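Local coordinates for protein kojibiose phosphorylase (Gut metagenome, PDB 6W0P) that belongs to glycoside hydrolase family 65 and has a central helical catalytic domain of the six-hairpin type, at residues Asn435-Glu446 with Thr508-Cys518. Numbering follows the deposited sequence.
Sequences NDHKFMQNYGIE and TYKTDKILDKC
An offset ring stack at the start of helix 437-458 fastens the loop 508-512 to it: the rings of H437 and Y509 lie 3.9 Å apart between centroids, with planes only 6° from parallel. CG of H437 stands trans to the backbone N, beside the carbonyl carbon, which carries the imidazole over the phenol. There its NE2 donates to T508 OG1 at 3.0 Å, nearly in the ring plane; that hydroxyl is also hydrogen-bonded to D506 OD1, a second-shell contact that holds the acceptor of the NE2 bond. On the other face of Y509, M440 makes a CH-pi contact, its CG 4.0 Å from the ring centroid, and the phenol is thus sandwiched between two side chains of successive helical turns. Both segments belong to the helical central domain of this family 65 enzyme, where M431 of helix 418-434 also touches Y509 and I503 of helix 487-504 packs on M440 and I445. One turn after H437, the Q441 amide pairs with the backbone of K510 in both directions: OE1 accepts from K510 N (2.9 Å) and NE2 donates to K510 O (3.0 Å). A bend at chi2 (58°) brings this amide to the loop, and a water donates to OE1 as well. Beyond it the axis of helix 513-518 runs at 28° to that of segment 437-446, and I514 CG2 meets I445 CG2 at 3.8 Å. At the far end, K517 NZ and E446 OE2 form a salt bridge at 3.4 Å whose hydrogen bond is weak, while E446 OE1 is hydrogen-bonded to Y376.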
ATOM      1  N   ASN A 435      -4.561  38.520 -19.259  1.00 40.51           N
ATOM      2  CA  ASN A 435      -5.688  39.187 -18.556  1.00 41.39           C
ATOM      3  C   ASN A 435      -6.988  38.985 -19.349  1.00 41.87           C
ATOM      4  O   ASN A 435      -7.600  39.990 -19.741  1.00 43.97           O
ATOM      5  CB  ASN A 435      -5.358  40.659 -18.315  1.00 41.73           C
ATOM      6  CG  ASN A 435      -6.302  41.271 -17.308  1.00 42.68           C
ATOM      7  OD1 ASN A 435      -7.197  40.592 -16.809  1.00 41.61           O
ATOM      8  ND2 ASN A 435      -6.105  42.545 -17.002  1.00 43.41           N
ATOM      9  N   ASP A 436      -7.382  37.725 -19.553  1.00 41.53           N
ATOM     10  CA  ASP A 436      -8.525  37.290 -20.396  1.00 42.15           C
ATOM     11  C   ASP A 436      -9.809  37.344 -19.560  1.00 43.25           C
ATOM     12  O   ASP A 436     -10.164  36.335 -18.920  1.00 43.73           O
ATOM     13  CB  ASP A 436      -8.242  35.900 -20.957  1.00 42.42           C
ATOM     14  CG  ASP A 436      -9.323  35.317 -21.849  1.00 43.46           C
ATOM     15  OD1 ASP A 436     -10.463  35.860 -21.840  1.00 43.24           O
ATOM     16  OD2 ASP A 436      -9.021  34.299 -22.521  1.00 42.37           O
ATOM     17  N   HIS A 437     -10.497  38.491 -19.584  1.00 44.17           N
ATOM     18  CA  HIS A 437     -11.697  38.769 -18.746  1.00 44.26           C
ATOM     19  C   HIS A 437     -12.781  37.709 -18.976  1.00 44.74           C
ATOM     20  O   HIS A 437     -13.353  37.241 -17.975  1.00 44.22           O
ATOM     21  CB  HIS A 437     -12.230  40.177 -19.016  1.00 44.22           C
ATOM     22  CG  HIS A 437     -13.056  40.718 -17.903  1.00 43.47           C
ATOM     23  ND1 HIS A 437     -14.418  40.516 -17.834  1.00 43.43           N
ATOM     24  CD2 HIS A 437     -12.717  41.446 -16.823  1.00 43.54           C
ATOM     25  CE1 HIS A 437     -14.889  41.106 -16.759  1.00 43.84           C
ATOM     26  NE2 HIS A 437     -13.869  41.680 -16.124  1.00 44.07           N
ATOM     27  N   LYS A 438     -13.052  37.361 -20.237  1.00 46.54           N
ATOM     28  CA  LYS A 438     -14.115  36.403 -20.645  1.00 48.85           C
ATOM     29  C   LYS A 438     -13.821  34.991 -20.122  1.00 46.54           C
ATOM     30  O   LYS A 438     -14.756  34.332 -19.656  1.00 46.15           O
ATOM     31  CB  LYS A 438     -14.271  36.394 -22.165  1.00 52.16           C
ATOM     32  CG  LYS A 438     -14.803  37.698 -22.738  1.00 57.55           C
ATOM     33  CD  LYS A 438     -15.803  37.523 -23.870  1.00 61.56           C
ATOM     34  CE  LYS A 438     -16.413  38.840 -24.327  1.00 64.81           C
ATOM     35  NZ  LYS A 438     -17.891  38.846 -24.188  1.00 66.84           N
ATOM     36  N   PHE A 439     -12.576  34.522 -20.229  1.00 45.35           N
ATOM     37  CA  PHE A 439     -12.152  33.234 -19.638  1.00 42.99           C
ATOM     38  C   PHE A 439     -12.478  33.245 -18.135  1.00 43.35           C
ATOM     39  O   PHE A 439     -13.071  32.260 -17.663  1.00 43.77           O
ATOM     40  CB  PHE A 439     -10.664  32.948 -19.839  1.00 42.33           C
ATOM     41  CG  PHE A 439     -10.227  31.809 -18.963  1.00 40.77           C
ATOM     42  CD1 PHE A 439     -10.609  30.512 -19.264  1.00 40.04           C
ATOM     43  CD2 PHE A 439      -9.568  32.050 -17.770  1.00 40.13           C
ATOM     44  CE1 PHE A 439     -10.282  29.467 -18.416  1.00 39.83           C
ATOM     45  CE2 PHE A 439      -9.234  30.998 -16.931  1.00 40.34           C
ATOM     46  CZ  PHE A 439      -9.598  29.710 -17.250  1.00 39.51           C
ATOM     47  N   MET A 440     -12.101  34.302 -17.405  1.00 42.40           N
ATOM     48  CA  MET A 440     -12.279  34.338 -15.931  1.00 43.21           C
ATOM     49  C   MET A 440     -13.788  34.311 -15.617  1.00 44.10           C
ATOM     50  O   MET A 440     -14.217  33.421 -14.856  1.00 43.63           O
ATOM     51  CB  MET A 440     -11.592  35.558 -15.307  1.00 43.53           C
ATOM     52  CG  MET A 440     -11.719  35.656 -13.792  1.00 44.88           C
ATOM     53  SD  MET A 440     -10.975  34.268 -12.870  1.00 45.81           S
ATOM     54  CE  MET A 440      -9.231  34.647 -13.028  1.00 44.98           C
ATOM     55  N   GLN A 441     -14.583  35.187 -16.235  1.00 44.54           N
ATOM     56  CA  GLN A 441     -16.055  35.262 -16.006  1.00 45.47           C
ATOM     57  C   GLN A 441     -16.699  33.906 -16.323  1.00 44.21           C
ATOM     58  O   GLN A 441     -17.403  33.376 -15.470  1.00 43.95           O
ATOM     59  CB  GLN A 441     -16.680  36.367 -16.863  1.00 46.87           C
ATOM     60  CG  GLN A 441     -18.173  36.591 -16.611  1.00 48.71           C
ATOM     61  CD  GLN A 441     -18.495  36.942 -15.175  1.00 49.11           C
ATOM     62  OE1 GLN A 441     -18.163  38.021 -14.676  1.00 50.07           O
ATOM     63  NE2 GLN A 441     -19.149  36.018 -14.492  1.00 48.74           N
ATOM     64  N   ASN A 442     -16.466  33.358 -17.512  1.00 44.39           N
ATOM     65  CA  ASN A 442     -17.226  32.181 -18.016  1.00 45.40           C
ATOM     66  C   ASN A 442     -16.737  30.880 -17.345  1.00 44.38           C
ATOM     67  O   ASN A 442     -17.554  29.950 -17.260  1.00 43.72           O
ATOM     68  CB  ASN A 442     -17.178  32.103 -19.545  1.00 45.78           C
ATOM     69  CG  ASN A 442     -17.811  33.295 -20.226  1.00 46.01           C
ATOM     70  OD1 ASN A 442     -18.468  34.098 -19.575  1.00 49.90           O
ATOM     71  ND2 ASN A 442     -17.650  33.402 -21.534  1.00 44.58           N
ATOM     72  N   TYR A 443     -15.483  30.820 -16.860  1.00 44.06           N
ATOM     73  CA  TYR A 443     -14.819  29.560 -16.412  1.00 43.88           C
ATOM     74  C   TYR A 443     -13.988  29.745 -15.134  1.00 42.49           C
ATOM     75  O   TYR A 443     -14.171  28.982 -14.182  1.00 41.09           O
ATOM     76  CB  TYR A 443     -13.958  29.008 -17.545  1.00 44.35           C
ATOM     77  CG  TYR A 443     -14.731  28.760 -18.810  1.00 46.23           C
ATOM     78  CD1 TYR A 443     -15.716  27.789 -18.848  1.00 47.26           C
ATOM     79  CD2 TYR A 443     -14.525  29.527 -19.946  1.00 47.44           C
ATOM     80  CE1 TYR A 443     -16.464  27.560 -19.990  1.00 47.73           C
ATOM     81  CE2 TYR A 443     -15.256  29.303 -21.102  1.00 48.32           C
ATOM     82  CZ  TYR A 443     -16.228  28.317 -21.123  1.00 48.65           C
ATOM     83  OH  TYR A 443     -16.953  28.071 -22.251  1.00 49.56           O
ATOM     84  N   GLY A 444     -13.080  30.718 -15.130  1.00 42.49           N
ATOM     85  CA  GLY A 444     -12.017  30.872 -14.117  1.00 41.74           C
ATOM     86  C   GLY A 444     -12.553  30.931 -12.705  1.00 40.39           C
ATOM     87  O   GLY A 444     -12.118  30.136 -11.872  1.00 40.81           O
ATOM     88  N   ILE A 445     -13.474  31.849 -12.452  1.00 39.80           N
ATOM     89  CA  ILE A 445     -14.049  32.099 -11.104  1.00 38.24           C
ATOM     90  C   ILE A 445     -14.613  30.781 -10.572  1.00 36.98           C
ATOM     91  O   ILE A 445     -14.281  30.423  -9.449  1.00 35.32           O
ATOM     92  CB  ILE A 445     -15.099  33.219 -11.178  1.00 39.02           C
ATOM     93  CG1 ILE A 445     -14.486  34.501 -11.744  1.00 39.29           C
ATOM     94  CG2 ILE A 445     -15.757  33.442  -9.816  1.00 39.54           C
ATOM     95  CD1 ILE A 445     -15.500  35.579 -12.083  1.00 40.20           C
ATOM     96  N   GLU A 446     -15.407  30.073 -11.377  1.00 37.17           N
ATOM     97  CA  GLU A 446     -16.025  28.790 -10.967  1.00 37.82           C
ATOM     98  C   GLU A 446     -14.933  27.820 -10.480  1.00 37.74           C
ATOM     99  O   GLU A 446     -15.092  27.269  -9.362  1.00 38.18           O
ATOM    100  CB  GLU A 446     -16.837  28.174 -12.102  1.00 38.37           C
ATOM    101  CG  GLU A 446     -17.675  27.006 -11.608  1.00 38.99           C
ATOM    102  CD  GLU A 446     -18.390  26.231 -12.688  1.00 40.48           C
ATOM    103  OE1 GLU A 446     -18.512  26.770 -13.800  1.00 41.87           O
ATOM    104  OE2 GLU A 446     -18.805  25.081 -12.419  1.00 42.20           O
ATOM    105  N   THR A 508     -15.984  44.446 -11.921  1.00 54.98           N
ATOM    106  CA  THR A 508     -16.107  44.198 -13.387  1.00 54.03           C
ATOM    107  C   THR A 508     -16.482  42.730 -13.636  1.00 51.70           C
ATOM    108  O   THR A 508     -16.868  42.424 -14.768  1.00 50.47           O
ATOM    109  CB  THR A 508     -14.862  44.632 -14.181  1.00 54.58           C
ATOM    110  OG1 THR A 508     -13.782  43.746 -13.882  1.00 55.08           O
ATOM    111  CG2 THR A 508     -14.445  46.064 -13.909  1.00 54.00           C
ATOM    112  N   TYR A 509     -16.391  41.863 -12.621  1.00 51.81           N
ATOM    113  CA  TYR A 509     -16.863  40.450 -12.681  1.00 51.85           C
ATOM    114  C   TYR A 509     -18.169  40.341 -11.893  1.00 53.94           C
ATOM    115  O   TYR A 509     -18.266  40.940 -10.821  1.00 51.93           O
ATOM    116  CB  TYR A 509     -15.825  39.464 -12.130  1.00 49.61           C
ATOM    117  CG  TYR A 509     -14.541  39.376 -12.924  1.00 47.91           C
ATOM    118  CD1 TYR A 509     -14.493  38.749 -14.158  1.00 46.86           C
ATOM    119  CD2 TYR A 509     -13.357  39.905 -12.433  1.00 46.87           C
ATOM    120  CE1 TYR A 509     -13.312  38.671 -14.884  1.00 45.81           C
ATOM    121  CE2 TYR A 509     -12.167  39.831 -13.145  1.00 44.72           C
ATOM    122  CZ  TYR A 509     -12.146  39.220 -14.378  1.00 44.23           C
ATOM    123  OH  TYR A 509     -10.980  39.180 -15.085  1.00 43.55           O
ATOM    124  N   LYS A 510     -19.127  39.578 -12.419  1.00 58.28           N
ATOM    125  CA  LYS A 510     -20.405  39.262 -11.733  1.00 63.74           C
ATOM    126  C   LYS A 510     -20.245  37.895 -11.068  1.00 63.26           C
ATOM    127  O   LYS A 510     -20.155  36.886 -11.791  1.00 61.16           O
ATOM    128  CB  LYS A 510     -21.583  39.338 -12.712  1.00 67.74           C
ATOM    129  CG  LYS A 510     -21.708  40.660 -13.474  1.00 71.25           C
ATOM    130  CD  LYS A 510     -21.835  41.916 -12.594  1.00 73.86           C
ATOM    131  CE  LYS A 510     -21.800  43.218 -13.374  1.00 74.96           C
ATOM    132  NZ  LYS A 510     -20.466  43.463 -13.982  1.00 75.10           N
ATOM    133  N   THR A 511     -20.178  37.908  -9.739  1.00 65.51           N
ATOM    134  CA  THR A 511     -19.849  36.761  -8.865  1.00 67.75           C
ATOM    135  C   THR A 511     -21.079  36.416  -8.019  1.00 74.37           C
ATOM    136  O   THR A 511     -20.905  36.273  -6.797  1.00 82.04           O
ATOM    137  CB  THR A 511     -18.638  37.119  -7.991  1.00 68.25           C
ATOM    138  OG1 THR A 511     -19.038  38.147  -7.080  1.00 66.48           O
ATOM    139  CG2 THR A 511     -17.443  37.589  -8.797  1.00 66.87           C
ATOM    140  N   ASP A 512     -22.263  36.298  -8.639  1.00 74.09           N
ATOM    141  CA  ASP A 512     -23.558  36.061  -7.944  1.00 71.98           C
ATOM    142  C   ASP A 512     -24.076  34.665  -8.293  1.00 67.55           C
ATOM    143  O   ASP A 512     -24.166  33.826  -7.395  1.00 65.39           O
ATOM    144  CB  ASP A 512     -24.588  37.131  -8.323  1.00 76.80           C
ATOM    145  CG  ASP A 512     -24.650  38.320  -7.375  1.00 78.46           C
ATOM    146  OD1 ASP A 512     -24.946  39.432  -7.858  1.00 80.78           O
ATOM    147  OD2 ASP A 512     -24.413  38.128  -6.166  1.00 78.30           O
ATOM    148  N   LYS A 513     -24.389  34.435  -9.567  1.00 66.07           N
ATOM    149  CA  LYS A 513     -24.910  33.140 -10.075  1.00 66.21           C
ATOM    150  C   LYS A 513     -23.828  32.056  -9.916  1.00 64.11           C
ATOM    151  O   LYS A 513     -24.208  30.869  -9.805  1.00 64.20           O
ATOM    152  CB  LYS A 513     -25.361  33.277 -11.535  1.00 68.20           C
ATOM    153  CG  LYS A 513     -26.475  34.286 -11.800  1.00 70.87           C
ATOM    154  CD  LYS A 513     -27.864  33.764 -11.487  1.00 71.90           C
ATOM    155  CE  LYS A 513     -28.874  34.871 -11.247  1.00 73.79           C
ATOM    156  NZ  LYS A 513     -30.132  34.355 -10.656  1.00 74.05           N
ATOM    157  N   ILE A 514     -22.539  32.431  -9.896  1.00 59.70           N
ATOM    158  CA  ILE A 514     -21.400  31.467  -9.793  1.00 56.18           C
ATOM    159  C   ILE A 514     -21.292  30.995  -8.338  1.00 53.98           C
ATOM    160  O   ILE A 514     -21.332  29.755  -8.116  1.00 49.32           O
ATOM    161  CB  ILE A 514     -20.083  32.067 -10.335  1.00 54.20           C
ATOM    162  CG1 ILE A 514     -20.149  32.246 -11.852  1.00 54.49           C
ATOM    163  CG2 ILE A 514     -18.889  31.208  -9.933  1.00 54.42           C
ATOM    164  CD1 ILE A 514     -19.130  33.210 -12.417  1.00 54.22           C
ATOM    165  N   LEU A 515     -21.183  31.928  -7.387  1.00 54.01           N
ATOM    166  CA  LEU A 515     -21.080  31.584  -5.942  1.00 56.06           C
ATOM    167  C   LEU A 515     -22.311  30.763  -5.522  1.00 58.46           C
ATOM    168  O   LEU A 515     -22.133  29.739  -4.808  1.00 57.42           O
ATOM    169  CB  LEU A 515     -20.934  32.853  -5.092  1.00 56.67           C
ATOM    170  CG  LEU A 515     -19.593  33.585  -5.200  1.00 57.52           C
ATOM    171  CD1 LEU A 515     -19.544  34.792  -4.274  1.00 57.76           C
ATOM    172  CD2 LEU A 515     -18.422  32.672  -4.894  1.00 57.09           C
ATOM    173  N   ASP A 516     -23.509  31.167  -5.959  1.00 59.20           N
ATOM    174  CA  ASP A 516     -24.770  30.440  -5.660  1.00 60.39           C
ATOM    175  C   ASP A 516     -24.675  29.013  -6.210  1.00 58.18           C
ATOM    176  O   ASP A 516     -24.927  28.079  -5.444  1.00 56.54           O
ATOM    177  CB  ASP A 516     -25.999  31.154  -6.232  1.00 63.61           C
ATOM    178  CG  ASP A 516     -27.284  30.704  -5.566  1.00 65.88           C
ATOM    179  OD1 ASP A 516     -27.501  31.112  -4.411  1.00 68.85           O
ATOM    180  OD2 ASP A 516     -28.030  29.915  -6.188  1.00 67.83           O
ATOM    181  N   LYS A 517     -24.320  28.848  -7.485  1.00 58.62           N
ATOM    182  CA  LYS A 517     -24.261  27.521  -8.168  1.00 59.00           C
ATOM    183  C   LYS A 517     -23.251  26.604  -7.458  1.00 57.36           C
ATOM    184  O   LYS A 517     -23.496  25.376  -7.407  1.00 55.91           O
ATOM    185  CB  LYS A 517     -23.890  27.710  -9.644  1.00 61.23           C
ATOM    186  CG  LYS A 517     -23.812  26.438 -10.487  1.00 63.39           C
ATOM    187  CD  LYS A 517     -22.592  26.376 -11.407  1.00 64.57           C
ATOM    188  CE  LYS A 517     -22.590  25.168 -12.328  1.00 65.05           C
ATOM    189  NZ  LYS A 517     -21.914  25.446 -13.618  1.00 65.23           N
ATOM    190  N   CYS A 518     -22.158  27.182  -6.943  1.00 55.38           N
ATOM    191  CA  CYS A 518     -21.042  26.473  -6.260  1.00 54.18           C
ATOM    192  C   CYS A 518     -21.357  26.216  -4.779  1.00 54.05           C
ATOM    193  O   CYS A 518     -20.613  25.418  -4.169  1.00 53.34           O
ATOM    194  CB  CYS A 518     -19.748  27.270  -6.355  1.00 53.16           C
ATOM    195  SG  CYS A 518     -19.130  27.419  -8.047  1.00 53.02           S
TER
HETATM  196  O   HOH W   1     -17.852  40.012 -16.813  1.00 49.18           O
HETATM  197  O   HOH W   2     -20.789  23.300 -14.091  1.00 55.52           O